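Local coordinates for phosphonopyruvate hydrolase (Variovorax sp., PDB 2HJP) that hydrolyses the phosphorus-carbon bond of phosphonopyruvate to give pyruvate and phosphate, using a divalent metal ion such as magnesium, at the interface of chains A and B and the interface of chains A and C. Numbering follows the deposited sequence. Chains: chain A/B/C, Phosphonopyruvate hydrolase.

Contact 1: the interface of chains A and B. Residues chain A 20, 212-213, 216, 234, 237; chain B 253, 259, 263, 266.
B:Ile259 meets A:His237 and A:Tyr234 through a first torsion (chi1 55°) that tucks CG1 between its own backbone N and carbonyl carbon and leaves the CG2 methyl facing both rings. That methyl lies over one face of the A:His237 imidazole, 4.0 Å from the ring centroid and offset toward the rim, a CH-pi contact. It also meets A:Tyr234, whose CD1 is 3.5 Å from B:Ile259 CG2, while B:Ile253 CG2 sits more loosely above the rim of the same phenol ring. In A:His237 a chi1 of -56° sets CG opposite the carbonyl carbon and beside the backbone N, turning the CD2 corner toward the B:Leu266 CD1 methyl at 3.8 Å. The other branch of B:Ile259 runs toward A:Pro216, but its terminal methyl is modelled too close to be interpreted. Water 1 joins polar groups of both chains, 2.6 Å from the B:Asp263 carboxylate oxygen OD2. It also lies 2.9 Å from A:His237 NE2 and meets the carbonyl oxygen of A:Thr213. An alanine in place of A:His237 would probably leave the B:Ile259 methyl without its ring face and water 1 without the imidazole nitrogen that meets it. In this part of the homo-oligomer's A-B interface, A:His237 opens helix 237-256 just after strand 229-234, which ends at A:Tyr234; chain B contributes B:Ile253 from its own helix 237-256 and the loop residues B:Ile259, B:Asp263 and B:Leu266.

Contact 2: the interface of chains A and C. Residues chain A 59, 61; chain C 59, 61.
The apolar centre is a pair of methylenes, A:Ser61 CB and C:Ser61 CB, which meet at 3.5 Å, tighter than usual van der Waals contact between carbons. Both residues have chi1 177°, which sets each hydroxyl anti to its backbone N; the two oxygens, A:Ser61 OG and C:Ser61 OG, are 3.8 Å apart and are not bonded to each other. Around this pair the A:Ser59 hydroxyl OG approaches C:Ser61 CB at 3.5 Å, and its twin from chain C does the same to A:Ser61 CB, so each methylene faces both a carbon and an oxygen of the other subunit. Farther out, water 4 links the chains, meeting a hydroxyl and a backbone amide of each. It is 2.7 Å from A:Ser59 OG and equally 2.7 Å from C:Ser59 OG. The backbone amides point at it almost straight: A:Ser61 N is 3.2 Å away and C:Ser61 N 3.1 Å, each with 163° at the hydrogen. The matching torsions and distances are the evidence for a two-fold relation between the halves, in an A-C interface consistent with the tetramer. A:Ser59 and C:Ser59 lie in a loop, and A:Ser61 and C:Ser61 in the first turn of helix 60-71, so the shared water is met by an amide at the N-terminal end of both helices.

Contact 3: the interface of chains A and B. Residues chain A 44, 213, 236, 239-240; chain B 269, 272-273, 276.
A:Asn236 OD1, the side-chain amide oxygen, accepts a hydrogen bond of 2.9 Å from A:Arg240 NH1, and the pair presents a surface to B:Val269. The bond is fairly straight, 157° at the hydrogen; the oxygen lies near the guanidinium plane, while the donor is tilted 23° from the carbonyl plane. A bend at chi3 of A:Arg240 brings the guanidinium back to A:Asn236. This link within chain A restrains the guanidinium group, and B:Val269 CG2 packs over one of its faces, 3.8 Å from A:Arg240 CZ and offset toward the rim. The same methyl approaches A:Asn236 ND2 at 3.4 Å, so one valine branch touches both members of the pair. B:Ile272 crosses A:Arg240 at about a right angle, although its CD1 is modelled too near CG to be trusted; its other branch, CG2, lies 3.9 Å from A:Phe44 CZ. B:Ile273 CG1 lies in plane at the ring edge, 3.8 Å from A:Phe44 CE1. The B:Gln276 amide stands steeply to that ring, the planes 77° apart, with its oxygen OE1 3.5 Å from A:Phe44 CE1. In this A-B subunit interface A:Phe44 belongs to helix 43-49 and the substrate-binding segment, A:Arg240 to helix 237-256, and the opposing aliphatic residues to helix 269-275 of chain B.

Contact 1: the interface of chains A and B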
# COMPACT_ATOMS: atom_id res chain seq x y z
N MET A 20 -21.35 14.67 1.12
CA MET A 20 -21.59 13.59 2.13
C MET A 20 -20.35 12.74 2.40
O MET A 20 -19.59 12.31 1.47
CB MET A 20 -22.72 12.67 1.63
CG MET A 20 -22.96 11.39 2.50
SD MET A 20 -23.30 11.82 4.22
CE MET A 20 -25.03 12.45 4.09
N PRO A 212 -22.36 20.97 10.03
CA PRO A 212 -23.39 21.03 11.08
C PRO A 212 -23.68 19.80 11.91
O PRO A 212 -24.74 19.73 12.50
CB PRO A 212 -24.63 21.47 10.31
CG PRO A 212 -24.48 20.72 8.99
CD PRO A 212 -22.98 20.83 8.68
N THR A 213 -22.73 18.86 11.95
CA THR A 213 -22.89 17.60 12.67
C THR A 213 -23.36 17.72 14.08
O THR A 213 -24.26 16.97 14.46
CB THR A 213 -21.56 16.81 12.69
OG1 THR A 213 -21.16 16.64 11.34
CG2 THR A 213 -21.70 15.44 13.39
N PRO A 216 -27.45 19.70 14.35
CA PRO A 216 -28.30 19.24 13.25
C PRO A 216 -29.56 20.00 13.01
O PRO A 216 -30.19 19.76 12.05
CB PRO A 216 -28.60 17.79 13.61
CG PRO A 216 -28.70 17.83 15.07
CD PRO A 216 -27.52 18.74 15.47
N TYR A 234 -21.85 16.86 5.38
CA TYR A 234 -22.42 15.90 6.36
C TYR A 234 -21.21 15.08 6.75
O TYR A 234 -20.71 14.21 6.01
CB TYR A 234 -23.54 15.16 5.68
CG TYR A 234 -24.67 16.16 5.43
CD1 TYR A 234 -25.31 16.78 6.50
CD2 TYR A 234 -25.06 16.51 4.14
CE1 TYR A 234 -26.33 17.73 6.28
CE2 TYR A 234 -26.08 17.46 3.88
CZ TYR A 234 -26.70 18.06 4.98
OH TYR A 234 -27.67 19.00 4.76
N HIS A 237 -22.23 10.78 8.86
CA HIS A 237 -23.50 10.11 8.90
C HIS A 237 -23.48 8.73 8.20
O HIS A 237 -24.29 7.84 8.53
CB HIS A 237 -24.57 11.03 8.31
CG HIS A 237 -24.65 12.35 9.01
ND1 HIS A 237 -23.76 13.38 8.73
CD2 HIS A 237 -25.35 12.73 10.11
CE1 HIS A 237 -23.91 14.34 9.66
NE2 HIS A 237 -24.87 13.96 10.50
N ILE B 253 -31.96 12.02 4.10
CA ILE B 253 -31.30 13.32 4.23
C ILE B 253 -31.64 14.18 3.02
O ILE B 253 -31.89 15.36 3.15
CB ILE B 253 -29.74 13.13 4.40
CG1 ILE B 253 -29.42 12.61 5.82
CG2 ILE B 253 -28.98 14.47 4.23
CD1 ILE B 253 -30.22 11.44 6.37
N ILE B 259 -30.20 16.85 8.18
CA ILE B 259 -30.08 15.76 9.16
C ILE B 259 -30.88 15.99 10.42
O ILE B 259 -30.74 15.22 11.40
CB ILE B 259 -28.59 15.58 9.54
CG1 ILE B 259 -27.98 16.92 10.06
CG2 ILE B 259 -27.84 15.09 8.32
CD1 ILE B 259 -28.32 17.27 11.49
N ASP B 263 -30.88 12.52 12.56
CA ASP B 263 -29.88 12.47 13.58
C ASP B 263 -30.25 11.64 14.80
O ASP B 263 -29.45 10.81 15.21
CB ASP B 263 -29.50 13.88 14.05
CG ASP B 263 -28.42 13.86 15.10
OD1 ASP B 263 -28.76 13.96 16.29
OD2 ASP B 263 -27.22 13.70 14.74
N LEU B 266 -29.78 7.74 14.55
CA LEU B 266 -28.41 7.22 14.35
C LEU B 266 -27.59 6.90 15.61
O LEU B 266 -27.80 7.50 16.64
CB LEU B 266 -27.59 8.32 13.60
CG LEU B 266 -28.06 8.63 12.18
CD1 LEU B 266 -27.19 9.70 11.49
CD2 LEU B 266 -27.98 7.31 11.36
O HOH W 1 -25.28 14.67 13.25
O HOH W 2 -29.77 19.77 9.38
O HOH W 3 -25.52 15.57 16.82

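Contact 2: the interface of chains A and C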
# COMPACT_ATOMS: atom_id res chain seq x y z
N SER A 59 -2.54 5.92 9.02
CA SER A 59 -1.52 6.29 8.05
C SER A 59 -2.02 7.28 6.95
O SER A 59 -3.13 7.18 6.47
CB SER A 59 -1.02 5.01 7.40
OG SER A 59 -0.53 5.21 6.09
N SER A 61 -1.00 7.36 3.93
CA SER A 61 -1.12 6.52 2.74
C SER A 61 -2.51 5.79 2.66
O SER A 61 -3.16 5.67 1.59
CB SER A 61 0.05 5.54 2.78
OG SER A 61 -0.05 4.68 1.70
N SER C 59 6.18 8.73 2.91
CA SER C 59 5.11 8.17 3.72
C SER C 59 5.60 7.15 4.79
O SER C 59 6.49 6.36 4.55
CB SER C 59 4.13 7.50 2.77
OG SER C 59 3.42 6.43 3.38
N SER C 61 3.97 4.60 5.80
CA SER C 61 3.56 3.31 5.26
C SER C 61 4.63 2.72 4.26
O SER C 61 4.94 1.50 4.25
CB SER C 61 2.20 3.52 4.60
OG SER C 61 1.79 2.34 4.01
O HOH W 4 1.68 6.72 5.47

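Contact 3: the interface of chains A and B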
# COMPACT_ATOMS: atom_id res chain seq x y z
N PHE A 44 -12.34 11.26 9.91
CA PHE A 44 -13.01 10.69 11.05
C PHE A 44 -13.65 9.35 10.61
O PHE A 44 -13.52 8.29 11.28
CB PHE A 44 -14.12 11.66 11.55
CG PHE A 44 -14.94 11.08 12.69
CD1 PHE A 44 -14.44 11.11 13.99
CD2 PHE A 44 -16.14 10.42 12.44
CE1 PHE A 44 -15.16 10.48 15.04
CE2 PHE A 44 -16.84 9.81 13.46
CZ PHE A 44 -16.33 9.85 14.79
N THR A 213 -22.73 18.86 11.95
CA THR A 213 -22.89 17.60 12.67
C THR A 213 -23.36 17.72 14.08
O THR A 213 -24.26 16.97 14.46
CB THR A 213 -21.56 16.81 12.69
OG1 THR A 213 -21.16 16.64 11.34
CG2 THR A 213 -21.70 15.44 13.39
N ASN A 236 -20.22 12.73 9.20
CA ASN A 236 -19.98 11.33 9.58
C ASN A 236 -21.23 10.45 9.65
O ASN A 236 -21.25 9.45 10.36
CB ASN A 236 -19.25 11.32 10.98
CG ASN A 236 -20.05 12.10 12.09
OD1 ASN A 236 -21.25 12.26 11.98
ND2 ASN A 236 -19.33 12.59 13.14
N ILE A 239 -20.83 6.54 8.33
CA ILE A 239 -20.28 5.49 9.23
C ILE A 239 -21.29 5.21 10.39
O ILE A 239 -21.45 4.07 10.90
CB ILE A 239 -18.83 5.88 9.78
CG1 ILE A 239 -18.16 4.67 10.43
CG2 ILE A 239 -18.91 7.02 10.75
CD1 ILE A 239 -17.70 3.59 9.45
N ARG A 240 -22.01 6.25 10.78
CA ARG A 240 -22.95 6.14 11.87
C ARG A 240 -24.09 5.27 11.43
O ARG A 240 -24.44 4.33 12.15
CB ARG A 240 -23.41 7.52 12.40
CG ARG A 240 -22.38 8.12 13.34
CD ARG A 240 -22.55 9.69 13.40
NE ARG A 240 -23.71 10.06 14.25
CZ ARG A 240 -24.29 11.24 14.20
NH1 ARG A 240 -23.81 12.20 13.34
NH2 ARG A 240 -25.38 11.41 14.94
N VAL B 269 -22.21 10.21 17.71
CA VAL B 269 -20.78 10.35 17.43
C VAL B 269 -20.01 9.78 18.61
O VAL B 269 -18.99 9.10 18.43
CB VAL B 269 -20.40 11.81 17.23
CG1 VAL B 269 -18.85 11.97 17.06
CG2 VAL B 269 -21.12 12.33 16.05
N ILE B 272 -19.40 6.08 18.22
CA ILE B 272 -18.33 5.71 17.27
C ILE B 272 -16.96 5.99 17.92
O ILE B 272 -15.99 5.18 17.78
CB ILE B 272 -18.45 6.56 15.98
CG1 ILE B 272 -19.87 6.43 15.43
CG2 ILE B 272 -17.40 6.08 14.94
CD1 ILE B 272 -20.23 7.44 14.35
N ILE B 273 -16.83 7.12 18.61
CA ILE B 273 -15.54 7.39 19.23
C ILE B 273 -15.13 6.27 20.23
O ILE B 273 -13.94 5.95 20.38
CB ILE B 273 -15.58 8.81 19.93
CG1 ILE B 273 -15.58 9.89 18.82
CG2 ILE B 273 -14.31 9.07 20.78
CD1 ILE B 273 -16.01 11.28 19.26
N GLN B 276 -13.86 3.34 18.41
CA GLN B 276 -12.52 3.63 17.91
C GLN B 276 -11.40 3.40 18.94
O GLN B 276 -10.24 3.55 18.61
CB GLN B 276 -12.47 5.09 17.45
CG GLN B 276 -13.07 5.35 16.05
CD GLN B 276 -13.14 6.88 15.80
OE1 GLN B 276 -13.73 7.63 16.61
NE2 GLN B 276 -12.51 7.34 14.71

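Contact 1 and contact 3 are neighbouring patches of one A-B interface, their C-alpha centres about 11 Å apart; they share A:Thr213, and both draw on helix 237-256 of chain A. Contact 2 belongs to the separate A-C interface, about 29 Å from contact 1 and 22 Å from contact 3. Two different two-fold interfaces on one subunit agree with the four-chain assembly and with the known dimeric and tetrameric forms, though the structure alone does not show which pair is the dimer. The active-site residue A:Asp54 is about 8 Å from the centre of contact 3 and about 15 Å from the centres of contacts 1 and 2, suggesting that chain B may help shape the substrate pocket's surroundings.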